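Local structure of endonuclease V (Bacillus subtilis, 3GA2) at residues H7-K12 and A133-K138; L18-N23 and L91-L96; H77-I82 and T231-N236; L179-R182 and P187-L190; M206-Q211 and P216-L221. The protein is a magnesium-dependent DNA repair endonuclease that probably nicks DNA at the second phosphodiester bond 3' to a deoxyinosine. The protein carries 1 engineered substitution. One frame throughout, in Å; residues are numbered along the deposited sequence.

How the interactions relate
From the N terminus, residues 7-12 open interaction 1, which closes at the end of helix 128-136. Interaction 2 is nested within that loop, joining helix 14-25 to the segment leading into helix 96-105. The two touch where Phe9 meets Leu96 and His7 meets Val20, and form one packed cluster. Interaction 3 crosses both: it starts on strand 72-81, touches interaction 2 where Ile82 meets Arg94, and closes only at the end of helix 217-235. Inside its long loop lie interactions 4 and 5, in series and in contact through Thr181, Ile209 and Gln211. They join neighbouring strands of the central sheet and the helices that follow, on the opposite side of the chain's centre from interactions 1 and 2.

Interaction 1. Residues H7-K12 and A133-K138; sequences HKFDMK and AFFLGK
The helix that carries Phe135 to His7 and Phe9 ends in a short polar bond, Gly137 N to Ala133 O at 2.7 Å. The contact across the segments is aromatic. Phe135 presents its edge to one face of the His7 ring in a T-shaped (edge-to-face) pair, with centroids 5.0 Å apart and planes at 69°. The touching atoms are at the far end of the phenylalanine: CE1 and CZ of Phe135 each lie 3.5 Å from His7 CE1, with CZ above the imidazole plane but shifted toward its rim. His7 can offer that face because its CG sits between the backbone N and the carbonyl carbon (chi1 63°), which swings the imidazole toward the helix. Phe9 arrives from the opposite direction to Phe135, and the two meet through their CZ atoms at 3.6 Å. Their planes are only 15° from parallel, yet the centroids are 5.7 Å apart, too far slid for a true stack. Three rings thus form a small aromatic cluster, of which Phe135 is the buried member. Around it, His7 also meets the ring of His131 and leans on Val20 of helix 14-25, while Phe9 and Phe135 both pack on Leu96 and Phe135 reaches Ile100, so the N-terminal loop is pinned where helices 14-25, 96-105 and 128-136 converge.

Interaction 2. Residues L18-N23 and L91-L96; sequences LQVQFN and LAFREL
Gln21 and Phe93 mark the closest backbone approach, with CA atoms 9.8 Å apart, a gap between residues 18-23 of helix 14-25 and the helically twisted residues 91-93 that side chains must span. Phe93 does most of the spanning. Its CB bond points at the helix, and the ring, with CG anti to the carbonyl carbon (chi1 -71°), is driven edge-first into the space between Val20 and Gln21. Both partners meet the rim near the ring plane. On one flank Val20 lies alongside, CG1 coming to 3.8 Å from Phe93 CE2 and CB to 3.9 Å from the same atom. On the other flank the extended chain of Gln21 passes obliquely: its CG is 3.8 Å from Phe93 CZ, and NE2 stands 3.7 Å from Phe93 CE1. The amide plane is turned 42° from the ring plane, so this is van der Waals contact of the methylene and amide with the aromatic edge, not a flat stack. Behind the ring, Ala92 O accepts from both Glu95 N and Leu96 N, which winds residues 92-96 into a helix-like turn running into helix 96-105. Phe17 and His131 make edge-to-face pairs with Phe93. The result is an aromatic side chain plugged against a helix, part of the interhelical core of an alpha/beta fold whose family belongs to the RNase H clan.

Interaction 3. Residues H77-I82 and T231-N236; sequences HSMGRI and TFYQKN
Met79, present as selenomethionine, has CG anti to its own backbone N (chi1 -172°), then bends at chi2 and again at chi3, and this folded chain drapes over the ring that Tyr233 sends across from the helix. Both ends of the bend touch the aromatic system. Met79 CG is 3.6 Å from Tyr233 CE2, and the terminal methyl CE is 3.5 Å from Tyr233 CE1. CE lies over the face, 3.9 Å from the ring centroid and 26° off its normal, which makes a CH-pi contact, while SE stands 4.8 Å from the centroid. His77, two residues earlier on the same side of the strand, approaches the phenol end: its CE1 is 3.2 Å from Tyr233 OH, a close approach without a hydrogen bond between them. With an alanine in place of Tyr233, Met79 would probably lose the ring under its methyl, and a gap would open between helix and strand. The ring also rests on Val59 and Trp50 of strands 55-66 and 41-52. This is a Met-aromatic contact by which the last turn of helix 217-235 is laid against the edge strand 72-81 of the central sheet.

Interaction 4. Residues L179-R182 and P187-L190; sequences LRTR and PIFL
Pro187 meets Leu179 and Arg180 first: its CB sits 3.1 Å from Leu179 O, and its CD lies 3.7 Å from Arg180 NH1. The arginine reaches it by folding back at chi2 and chi3, and its guanidinium is held by backbone carbonyls, NH1 by Val185 O, NH2 by Pro158 O and NE by Glu159 O. Ile188 then makes the backbone pairing. Leu179 N donates to Ile188 O at 2.8 Å and 172°, close to straight, and Ile188 N returns a bond to Leu179 O at 2.7 Å and 158°, an antiparallel hydrogen-bonded pair. On the side-chain face shared with Leu179, the Ile188 CG1 branch, set between the backbone N and the carbonyl carbon (chi1 54°), turns toward Thr181, whose CG2 crosses it at about a right angle. The pair Thr181 CG2 to Ile188 CD1, at 3.4 Å, is tighter than normal carbon contact. Thr181 OG1 is bonded to Arg214 O. Further on, Leu190 carries the ladder forward through backbone bonds with Arg177. Strands 173-179 and 188-194 form a hairpin; the chemistry implies a loop end held by reciprocal main-chain bonds and methyl packing, with Arg180 and Thr181 satisfied by carbonyls inside and outside the loop.

Interaction 5. Residues M206-Q211 and P216-L221; sequences MSLINQ and PIPVRL
Leu208 and Ile217 supply the one direct hydrogen bond between the segments: Ile217 N donates to Leu208 O at 2.8 Å and nearly straight, 172°, with the donor tilted 21° from the carbonyl plane. The same oxygen is approached by carbon as well, Ile217 CG1 at 3.1 Å and Pro216 CA in a CA-H...O contact at 3.4 Å, so several groups gather on it at the start of the helix, where Pro216 is the N-cap. Among the apolar contacts, Leu208 lies against two prolines. Its CB meets Pro216 CB at 3.6 Å, and its CD1 crosses Pro218, 3.8 Å from CD. Ile209 meets another part of Pro216, with Ile209 CD1 lying 4.0 Å from Pro216 CD. Polar contact through solvent is made further out: one water donates to Asn210 OD1 and accepts from Arg220 NH1 at 2.9 Å, bridging a pair whose direct OD1 to NH1 separation is 4.0 Å. An alanine in place of Leu208 is likely to open a gap beside Pro218, where the leucine's CD1 now sits. Leu208 and Pro218 also touch Ile65 and Thr42 of the sheet. The chemistry is consistent with a first-turn amide of helix 217-235, which has no helical partner of its own, being satisfied by the loop after helix 198-207, while the proline rings pack against leucine carbon and the water links the polar ends.

Interaction 1. Residues H7-K12 and A133-K138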
# COMPACT_ATOMS: atom_id res chain seq x y z
N HIS A 7 6.70 11.31 12.57
CA HIS A 7 6.05 11.50 13.85
C HIS A 7 6.08 10.25 14.72
O HIS A 7 6.41 9.16 14.26
CB HIS A 7 4.59 11.93 13.66
CG HIS A 7 3.74 10.90 12.97
ND1 HIS A 7 3.52 10.91 11.60
CD2 HIS A 7 3.04 9.85 13.45
CE1 HIS A 7 2.73 9.91 11.28
NE2 HIS A 7 2.42 9.25 12.39
N LYS A 8 5.70 10.42 15.98
CA LYS A 8 5.68 9.32 16.93
C LYS A 8 4.30 8.67 16.91
O LYS A 8 3.36 9.21 16.32
CB LYS A 8 6.00 9.84 18.33
CG LYS A 8 5.00 10.87 18.82
CD LYS A 8 5.67 11.95 19.65
CE LYS A 8 4.70 13.08 19.96
NZ LYS A 8 5.38 14.27 20.53
N PHE A 9 4.18 7.52 17.55
CA PHE A 9 2.91 6.81 17.60
C PHE A 9 2.34 6.80 19.02
O PHE A 9 2.10 5.73 19.58
CB PHE A 9 3.10 5.39 17.09
CG PHE A 9 3.53 5.33 15.65
CD1 PHE A 9 2.59 5.38 14.63
CD2 PHE A 9 4.87 5.28 15.31
CE1 PHE A 9 2.98 5.39 13.29
CE2 PHE A 9 5.28 5.29 13.99
CZ PHE A 9 4.33 5.35 12.97
N ASP A 10 2.13 7.98 19.59
CA ASP A 10 1.60 8.10 20.95
C ASP A 10 0.16 8.62 20.97
O ASP A 10 -0.35 8.97 22.04
CB ASP A 10 2.47 9.03 21.79
CG ASP A 10 3.91 8.59 21.86
OD1 ASP A 10 4.17 7.43 22.27
OD2 ASP A 10 4.80 9.40 21.53
N MSE A 11 -0.48 8.66 19.81
CA MSE A 11 -1.86 9.14 19.72
C MSE A 11 -2.79 8.38 20.66
O MSE A 11 -2.70 7.16 20.78
CB MSE A 11 -2.38 9.00 18.28
CG MSE A 11 -1.70 9.87 17.24
SE MSE A 11 0.12 9.36 16.80
CE MSE A 11 1.03 10.91 17.49
N LYS A 12 -3.70 9.10 21.32
CA LYS A 12 -4.65 8.48 22.23
C LYS A 12 -6.07 8.53 21.67
O LYS A 12 -6.55 7.55 21.09
CB LYS A 12 -4.63 9.18 23.60
CG LYS A 12 -3.39 10.01 23.88
CD LYS A 12 -3.68 11.49 23.66
CE LYS A 12 -2.43 12.33 23.83
NZ LYS A 12 -2.73 13.78 23.65
N ALA A 133 4.35 6.83 2.77
CA ALA A 133 5.26 7.57 1.89
C ALA A 133 6.10 8.60 2.63
O ALA A 133 7.29 8.74 2.35
CB ALA A 133 4.48 8.24 0.78
N PHE A 134 5.49 9.32 3.56
CA PHE A 134 6.25 10.32 4.30
C PHE A 134 7.43 9.71 5.04
O PHE A 134 8.52 10.27 5.04
CB PHE A 134 5.34 11.07 5.28
CG PHE A 134 4.23 11.82 4.61
CD1 PHE A 134 2.95 11.27 4.53
CD2 PHE A 134 4.45 13.07 4.05
CE1 PHE A 134 1.91 11.95 3.90
CE2 PHE A 134 3.42 13.76 3.41
CZ PHE A 134 2.15 13.20 3.34
N PHE A 135 7.22 8.56 5.66
CA PHE A 135 8.30 7.90 6.38
C PHE A 135 9.37 7.36 5.44
O PHE A 135 10.57 7.50 5.69
CB PHE A 135 7.78 6.75 7.24
CG PHE A 135 7.02 7.18 8.45
CD1 PHE A 135 5.67 7.50 8.37
CD2 PHE A 135 7.65 7.22 9.70
CE1 PHE A 135 4.95 7.85 9.52
CE2 PHE A 135 6.94 7.57 10.85
CZ PHE A 135 5.58 7.88 10.76
N LEU A 136 8.93 6.73 4.35
CA LEU A 136 9.84 6.14 3.38
C LEU A 136 10.57 7.16 2.50
O LEU A 136 11.65 6.88 1.99
CB LEU A 136 9.09 5.16 2.47
CG LEU A 136 8.31 4.02 3.13
CD1 LEU A 136 7.56 3.21 2.06
CD2 LEU A 136 9.27 3.11 3.89
N GLY A 137 9.97 8.33 2.32
CA GLY A 137 10.59 9.35 1.48
C GLY A 137 10.70 8.87 0.04
O GLY A 137 11.55 9.33 -0.72
N LYS A 138 9.83 7.95 -0.34
CA LYS A 138 9.84 7.42 -1.69
C LYS A 138 8.44 7.43 -2.29
O LYS A 138 7.45 7.51 -1.58
CB LYS A 138 10.37 5.98 -1.70
CG LYS A 138 11.84 5.84 -1.30
CD LYS A 138 12.78 6.46 -2.34
CE LYS A 138 14.23 6.05 -2.11
NZ LYS A 138 15.14 6.51 -3.20

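Interaction 2. Residues L18-N23 and L91-L96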
# COMPACT_ATOMS: atom_id res chain seq x y z
N LEU A 18 -6.59 12.42 13.93
CA LEU A 18 -7.05 13.36 12.91
C LEU A 18 -6.08 14.50 12.69
O LEU A 18 -5.90 14.97 11.56
CB LEU A 18 -8.42 13.94 13.29
CG LEU A 18 -9.67 13.22 12.78
CD1 LEU A 18 -9.58 13.04 11.27
CD2 LEU A 18 -9.79 11.88 13.46
N GLN A 19 -5.45 14.95 13.77
CA GLN A 19 -4.50 16.05 13.67
C GLN A 19 -3.29 15.65 12.85
O GLN A 19 -2.79 16.43 12.04
CB GLN A 19 -4.06 16.49 15.07
CG GLN A 19 -3.41 17.86 15.08
CD GLN A 19 -4.40 18.98 14.78
OE1 GLN A 19 -4.01 20.12 14.54
NE2 GLN A 19 -5.69 18.65 14.79
N VAL A 20 -2.81 14.42 13.05
CA VAL A 20 -1.66 13.93 12.30
C VAL A 20 -2.03 13.81 10.82
O VAL A 20 -1.28 14.26 9.96
CB VAL A 20 -1.21 12.54 12.83
CG1 VAL A 20 -0.05 12.01 11.98
CG2 VAL A 20 -0.77 12.65 14.28
N GLN A 21 -3.19 13.22 10.53
CA GLN A 21 -3.62 13.07 9.15
C GLN A 21 -3.76 14.41 8.44
O GLN A 21 -3.26 14.60 7.34
CB GLN A 21 -4.96 12.34 9.06
CG GLN A 21 -4.93 10.91 9.55
CD GLN A 21 -6.21 10.16 9.22
OE1 GLN A 21 -7.31 10.73 9.26
NE2 GLN A 21 -6.08 8.87 8.92
N PHE A 22 -4.45 15.34 9.09
CA PHE A 22 -4.67 16.66 8.50
C PHE A 22 -3.37 17.40 8.23
O PHE A 22 -3.26 18.16 7.27
CB PHE A 22 -5.60 17.48 9.40
CG PHE A 22 -7.05 17.12 9.25
CD1 PHE A 22 -7.67 17.16 8.00
CD2 PHE A 22 -7.81 16.76 10.36
CE1 PHE A 22 -9.02 16.85 7.86
CE2 PHE A 22 -9.17 16.44 10.22
CZ PHE A 22 -9.77 16.49 8.97
N ASN A 23 -2.37 17.18 9.08
CA ASN A 23 -1.09 17.84 8.89
C ASN A 23 -0.40 17.27 7.66
O ASN A 23 -0.02 18.00 6.75
CB ASN A 23 -0.20 17.63 10.12
CG ASN A 23 -0.60 18.53 11.28
OD1 ASN A 23 -0.14 18.36 12.41
ND2 ASN A 23 -1.45 19.51 11.00
N LEU A 91 -6.42 2.38 10.74
CA LEU A 91 -5.62 1.18 10.57
C LEU A 91 -4.16 1.49 10.27
O LEU A 91 -3.25 0.89 10.85
CB LEU A 91 -6.19 0.33 9.44
CG LEU A 91 -5.46 -0.98 9.15
CD1 LEU A 91 -5.50 -1.87 10.38
CD2 LEU A 91 -6.11 -1.67 7.96
N ALA A 92 -3.93 2.44 9.36
CA ALA A 92 -2.58 2.82 8.98
C ALA A 92 -1.67 3.10 10.16
O ALA A 92 -0.48 2.75 10.13
CB ALA A 92 -2.63 4.03 8.06
N PHE A 93 -2.20 3.74 11.20
CA PHE A 93 -1.38 4.05 12.37
C PHE A 93 -0.88 2.80 13.09
O PHE A 93 0.24 2.78 13.59
CB PHE A 93 -2.15 4.94 13.36
CG PHE A 93 -2.36 6.35 12.88
CD1 PHE A 93 -3.36 6.64 11.96
CD2 PHE A 93 -1.54 7.38 13.34
CE1 PHE A 93 -3.55 7.95 11.50
CE2 PHE A 93 -1.72 8.68 12.89
CZ PHE A 93 -2.73 8.97 11.97
N ARG A 94 -1.70 1.76 13.15
CA ARG A 94 -1.25 0.55 13.82
C ARG A 94 -0.49 -0.40 12.90
O ARG A 94 -0.16 -1.52 13.29
CB ARG A 94 -2.42 -0.19 14.47
CG ARG A 94 -3.61 -0.48 13.59
CD ARG A 94 -4.62 -1.34 14.35
NE ARG A 94 -5.89 -1.45 13.65
CZ ARG A 94 -6.79 -0.47 13.56
NH1 ARG A 94 -6.55 0.70 14.13
NH2 ARG A 94 -7.92 -0.67 12.90
N GLU A 95 -0.21 0.05 11.68
CA GLU A 95 0.53 -0.77 10.73
C GLU A 95 1.90 -0.17 10.47
O GLU A 95 2.88 -0.89 10.30
CB GLU A 95 -0.22 -0.87 9.40
CG GLU A 95 -1.59 -1.50 9.50
CD GLU A 95 -2.25 -1.64 8.14
OE1 GLU A 95 -2.39 -0.62 7.43
OE2 GLU A 95 -2.63 -2.78 7.78
N LEU A 96 1.96 1.16 10.44
CA LEU A 96 3.20 1.87 10.18
C LEU A 96 4.41 1.39 10.98
O LEU A 96 5.48 1.19 10.42
CB LEU A 96 2.98 3.37 10.39
CG LEU A 96 2.71 4.17 9.11
CD1 LEU A 96 1.72 3.43 8.23
CD2 LEU A 96 2.17 5.56 9.48

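Interaction 3. Residues H77-I82 and T231-N236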
# COMPACT_ATOMS: atom_id res chain seq x y z
N HIS A 77 11.14 -8.80 6.65
CA HIS A 77 9.85 -8.82 7.32
C HIS A 77 9.99 -8.31 8.73
O HIS A 77 11.09 -8.28 9.30
CB HIS A 77 9.26 -10.24 7.31
CG HIS A 77 9.97 -11.19 8.22
ND1 HIS A 77 9.76 -11.22 9.58
CD2 HIS A 77 10.90 -12.14 7.96
CE1 HIS A 77 10.54 -12.13 10.12
NE2 HIS A 77 11.24 -12.71 9.16
N SER A 78 8.87 -7.90 9.29
CA SER A 78 8.81 -7.38 10.64
C SER A 78 7.67 -8.14 11.30
O SER A 78 6.67 -8.45 10.65
CB SER A 78 8.52 -5.88 10.60
OG SER A 78 8.68 -5.29 11.88
N MSE A 79 7.82 -8.44 12.59
CA MSE A 79 6.78 -9.17 13.31
C MSE A 79 6.69 -8.67 14.75
O MSE A 79 7.70 -8.37 15.37
CB MSE A 79 7.08 -10.67 13.28
CG MSE A 79 5.97 -11.56 13.82
SE MSE A 79 6.05 -11.85 15.74
CE MSE A 79 7.35 -13.28 15.76
N GLY A 80 5.46 -8.57 15.26
CA GLY A 80 5.24 -8.11 16.62
C GLY A 80 3.77 -7.95 16.96
O GLY A 80 2.93 -7.89 16.06
N ARG A 81 3.45 -7.89 18.25
CA ARG A 81 2.06 -7.75 18.67
C ARG A 81 1.52 -6.40 18.20
O ARG A 81 2.09 -5.35 18.51
CB ARG A 81 1.94 -7.85 20.20
CG ARG A 81 0.51 -7.88 20.71
CD ARG A 81 0.46 -8.03 22.22
NE ARG A 81 0.99 -6.86 22.91
CZ ARG A 81 0.40 -5.67 22.94
NH1 ARG A 81 -0.76 -5.50 22.31
NH2 ARG A 81 0.95 -4.66 23.58
N ILE A 82 0.42 -6.43 17.46
CA ILE A 82 -0.19 -5.21 16.95
C ILE A 82 -0.96 -4.53 18.08
O ILE A 82 -1.57 -5.19 18.91
CB ILE A 82 -1.16 -5.53 15.79
CG1 ILE A 82 -1.10 -4.40 14.76
CG2 ILE A 82 -2.58 -5.68 16.31
CD1 ILE A 82 0.16 -4.42 13.93
N THR A 231 1.41 -18.39 8.87
CA THR A 231 1.12 -19.81 9.08
C THR A 231 2.25 -20.45 9.87
O THR A 231 2.02 -21.33 10.70
CB THR A 231 0.97 -20.57 7.74
OG1 THR A 231 -0.02 -19.92 6.93
CG2 THR A 231 0.54 -22.01 7.99
N PHE A 232 3.48 -20.01 9.61
CA PHE A 232 4.63 -20.55 10.32
C PHE A 232 4.55 -20.22 11.80
O PHE A 232 4.67 -21.10 12.64
CB PHE A 232 5.92 -20.00 9.72
CG PHE A 232 7.16 -20.41 10.46
CD1 PHE A 232 7.71 -19.58 11.43
CD2 PHE A 232 7.79 -21.62 10.18
CE1 PHE A 232 8.86 -19.95 12.12
CE2 PHE A 232 8.94 -22.00 10.87
CZ PHE A 232 9.48 -21.16 11.84
N TYR A 233 4.35 -18.95 12.12
CA TYR A 233 4.26 -18.52 13.51
C TYR A 233 3.10 -19.19 14.23
O TYR A 233 3.22 -19.59 15.38
CB TYR A 233 4.11 -17.01 13.59
CG TYR A 233 5.30 -16.23 13.08
CD1 TYR A 233 6.58 -16.44 13.61
CD2 TYR A 233 5.14 -15.25 12.10
CE1 TYR A 233 7.66 -15.68 13.18
CE2 TYR A 233 6.22 -14.49 11.66
CZ TYR A 233 7.48 -14.71 12.21
OH TYR A 233 8.54 -13.93 11.79
N GLN A 234 1.96 -19.31 13.55
CA GLN A 234 0.79 -19.93 14.15
C GLN A 234 1.04 -21.37 14.57
O GLN A 234 0.78 -21.75 15.71
CB GLN A 234 -0.40 -19.87 13.19
CG GLN A 234 -0.98 -18.48 12.99
CD GLN A 234 -2.14 -18.46 12.01
OE1 GLN A 234 -1.99 -18.83 10.84
NE2 GLN A 234 -3.31 -18.03 12.48
N LYS A 235 1.55 -22.18 13.65
CA LYS A 235 1.82 -23.58 13.93
C LYS A 235 3.02 -23.79 14.85
O LYS A 235 3.28 -24.91 15.30
CB LYS A 235 2.00 -24.35 12.61
CG LYS A 235 0.74 -24.28 11.74
CD LYS A 235 0.84 -25.17 10.51
CE LYS A 235 -0.43 -25.06 9.68
NZ LYS A 235 -0.45 -26.02 8.55
N ASN A 236 3.74 -22.71 15.13
CA ASN A 236 4.90 -22.75 16.00
C ASN A 236 4.70 -21.81 17.18
O ASN A 236 5.66 -21.24 17.70
CB ASN A 236 6.16 -22.36 15.23
CG ASN A 236 6.54 -23.38 14.18
OD1 ASN A 236 7.39 -23.12 13.33
ND2 ASN A 236 5.92 -24.55 14.24

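Interaction 4. Residues L179-R182 and P187-L190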
# COMPACT_ATOMS: atom_id res chain seq x y z
N LEU A 179 -9.48 -0.58 -11.61
CA LEU A 179 -8.66 -1.15 -12.68
C LEU A 179 -8.75 -2.65 -12.87
O LEU A 179 -8.59 -3.42 -11.92
CB LEU A 179 -7.20 -0.76 -12.43
CG LEU A 179 -6.13 -1.27 -13.40
CD1 LEU A 179 -6.35 -0.66 -14.77
CD2 LEU A 179 -4.75 -0.92 -12.87
N ARG A 180 -8.99 -3.04 -14.11
CA ARG A 180 -9.08 -4.44 -14.50
C ARG A 180 -7.65 -4.91 -14.79
O ARG A 180 -7.13 -4.66 -15.87
CB ARG A 180 -9.92 -4.59 -15.77
CG ARG A 180 -10.23 -6.03 -16.14
CD ARG A 180 -11.37 -6.58 -15.29
NE ARG A 180 -12.62 -5.89 -15.57
CZ ARG A 180 -13.78 -6.16 -14.97
NH1 ARG A 180 -13.86 -7.11 -14.05
NH2 ARG A 180 -14.86 -5.47 -15.30
N THR A 181 -7.03 -5.59 -13.83
CA THR A 181 -5.67 -6.07 -14.04
C THR A 181 -5.72 -7.41 -14.74
O THR A 181 -5.00 -7.66 -15.70
CB THR A 181 -4.92 -6.20 -12.73
OG1 THR A 181 -5.77 -6.81 -11.75
CG2 THR A 181 -4.47 -4.83 -12.24
N ARG A 182 -6.58 -8.29 -14.25
CA ARG A 182 -6.74 -9.61 -14.85
C ARG A 182 -8.13 -9.59 -15.48
O ARG A 182 -9.11 -9.25 -14.82
CB ARG A 182 -6.61 -10.68 -13.76
CG ARG A 182 -6.64 -12.10 -14.27
CD ARG A 182 -6.54 -13.06 -13.12
NE ARG A 182 -6.76 -14.44 -13.52
CZ ARG A 182 -7.05 -15.42 -12.67
NH1 ARG A 182 -7.14 -15.16 -11.37
NH2 ARG A 182 -7.25 -16.65 -13.12
N PRO A 187 -11.77 -6.45 -10.41
CA PRO A 187 -10.74 -5.43 -10.59
C PRO A 187 -10.12 -5.01 -9.26
O PRO A 187 -10.61 -5.38 -8.19
CB PRO A 187 -11.49 -4.29 -11.26
CG PRO A 187 -12.85 -4.40 -10.64
CD PRO A 187 -13.11 -5.89 -10.65
N ILE A 188 -9.03 -4.26 -9.34
CA ILE A 188 -8.39 -3.77 -8.13
C ILE A 188 -8.64 -2.27 -8.11
O ILE A 188 -9.09 -1.69 -9.09
CB ILE A 188 -6.87 -4.03 -8.12
CG1 ILE A 188 -6.23 -3.46 -9.39
CG2 ILE A 188 -6.60 -5.52 -7.98
CD1 ILE A 188 -4.75 -3.24 -9.26
N PHE A 189 -8.36 -1.64 -6.97
CA PHE A 189 -8.57 -0.22 -6.84
C PHE A 189 -7.27 0.51 -6.61
O PHE A 189 -6.63 0.40 -5.58
CB PHE A 189 -9.59 0.02 -5.73
CG PHE A 189 -10.87 -0.69 -5.99
CD1 PHE A 189 -11.09 -1.96 -5.47
CD2 PHE A 189 -11.80 -0.15 -6.87
CE1 PHE A 189 -12.22 -2.69 -5.83
CE2 PHE A 189 -12.93 -0.87 -7.24
CZ PHE A 189 -13.14 -2.15 -6.72
N LEU A 190 -6.90 1.27 -7.64
CA LEU A 190 -5.66 2.01 -7.69
C LEU A 190 -5.75 3.45 -7.26
O LEU A 190 -6.67 4.17 -7.65
CB LEU A 190 -5.13 1.96 -9.12
CG LEU A 190 -3.86 2.77 -9.42
CD1 LEU A 190 -2.65 1.98 -8.95
CD2 LEU A 190 -3.74 3.03 -10.93

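Interaction 5. Residues M206-Q211 and P216-L221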
# COMPACT_ATOMS: atom_id res chain seq x y z
N MSE A 206 0.47 -1.58 -14.27
CA MSE A 206 0.25 -2.44 -15.43
C MSE A 206 1.52 -3.14 -15.92
O MSE A 206 1.45 -4.25 -16.45
CB MSE A 206 -0.36 -1.64 -16.59
CG MSE A 206 -1.79 -1.19 -16.35
SE MSE A 206 -2.94 -2.62 -15.74
CE MSE A 206 -2.76 -3.84 -17.25
N SER A 207 2.67 -2.51 -15.73
CA SER A 207 3.93 -3.11 -16.16
C SER A 207 4.32 -4.27 -15.26
O SER A 207 5.22 -5.04 -15.57
CB SER A 207 5.06 -2.08 -16.14
OG SER A 207 4.91 -1.12 -17.17
N LEU A 208 3.63 -4.38 -14.13
CA LEU A 208 3.90 -5.42 -13.15
C LEU A 208 2.80 -6.47 -13.14
O LEU A 208 2.76 -7.34 -12.27
CB LEU A 208 4.03 -4.79 -11.76
CG LEU A 208 5.14 -3.76 -11.60
CD1 LEU A 208 5.06 -3.10 -10.21
CD2 LEU A 208 6.48 -4.44 -11.78
N ILE A 209 1.91 -6.39 -14.12
CA ILE A 209 0.80 -7.32 -14.20
C ILE A 209 1.00 -8.48 -15.18
O ILE A 209 1.41 -8.28 -16.32
CB ILE A 209 -0.50 -6.59 -14.60
CG1 ILE A 209 -0.88 -5.56 -13.52
CG2 ILE A 209 -1.62 -7.60 -14.81
CD1 ILE A 209 -1.18 -6.17 -12.15
N ASN A 210 0.71 -9.68 -14.71
CA ASN A 210 0.80 -10.86 -15.56
C ASN A 210 -0.54 -11.57 -15.37
O ASN A 210 -1.19 -11.42 -14.34
CB ASN A 210 1.95 -11.77 -15.11
CG ASN A 210 1.49 -12.92 -14.24
OD1 ASN A 210 1.00 -12.71 -13.13
ND2 ASN A 210 1.63 -14.13 -14.75
N GLN A 211 -0.96 -12.34 -16.37
CA GLN A 211 -2.24 -13.04 -16.28
C GLN A 211 -2.18 -14.25 -15.36
O GLN A 211 -2.45 -15.38 -15.78
CB GLN A 211 -2.72 -13.45 -17.67
CG GLN A 211 -3.04 -12.27 -18.58
CD GLN A 211 -4.01 -11.29 -17.94
OE1 GLN A 211 -5.15 -11.65 -17.61
NE2 GLN A 211 -3.58 -10.05 -17.76
N PRO A 216 -0.26 -6.71 -8.78
CA PRO A 216 1.05 -6.59 -9.44
C PRO A 216 2.07 -7.52 -8.79
O PRO A 216 2.01 -7.77 -7.59
CB PRO A 216 1.38 -5.10 -9.29
CG PRO A 216 0.56 -4.67 -8.10
CD PRO A 216 -0.73 -5.42 -8.26
N ILE A 217 3.00 -8.03 -9.59
CA ILE A 217 4.02 -8.97 -9.11
C ILE A 217 4.55 -8.72 -7.71
O ILE A 217 4.48 -9.60 -6.86
CB ILE A 217 5.21 -9.06 -10.10
CG1 ILE A 217 4.72 -9.59 -11.45
CG2 ILE A 217 6.28 -9.98 -9.55
CD1 ILE A 217 5.76 -9.49 -12.55
N PRO A 218 5.10 -7.53 -7.44
CA PRO A 218 5.64 -7.22 -6.10
C PRO A 218 4.65 -7.44 -4.97
O PRO A 218 4.99 -8.03 -3.94
CB PRO A 218 6.04 -5.75 -6.23
CG PRO A 218 6.39 -5.61 -7.66
CD PRO A 218 5.27 -6.37 -8.34
N VAL A 219 3.42 -6.95 -5.15
CA VAL A 219 2.38 -7.08 -4.13
C VAL A 219 1.91 -8.52 -3.98
O VAL A 219 1.65 -8.97 -2.86
CB VAL A 219 1.18 -6.17 -4.45
CG1 VAL A 219 0.15 -6.24 -3.33
CG2 VAL A 219 1.65 -4.73 -4.64
N ARG A 220 1.80 -9.25 -5.09
CA ARG A 220 1.35 -10.63 -5.03
C ARG A 220 2.37 -11.46 -4.23
O ARG A 220 1.99 -12.33 -3.45
CB ARG A 220 1.21 -11.22 -6.43
CG ARG A 220 0.78 -12.67 -6.45
CD ARG A 220 1.02 -13.31 -7.81
NE ARG A 220 0.43 -14.64 -7.88
CZ ARG A 220 0.56 -15.47 -8.92
NH1 ARG A 220 1.27 -15.10 -9.97
NH2 ARG A 220 -0.03 -16.66 -8.89
N LEU A 221 3.65 -11.18 -4.44
CA LEU A 221 4.70 -11.91 -3.72
C LEU A 221 4.69 -11.57 -2.23
O LEU A 221 4.82 -12.45 -1.39
CB LEU A 221 6.07 -11.62 -4.34
CG LEU A 221 6.23 -12.26 -5.72
CD1 LEU A 221 7.59 -11.93 -6.32
CD2 LEU A 221 6.05 -13.77 -5.60
O HOH W 1 1.37 -12.24 -10.68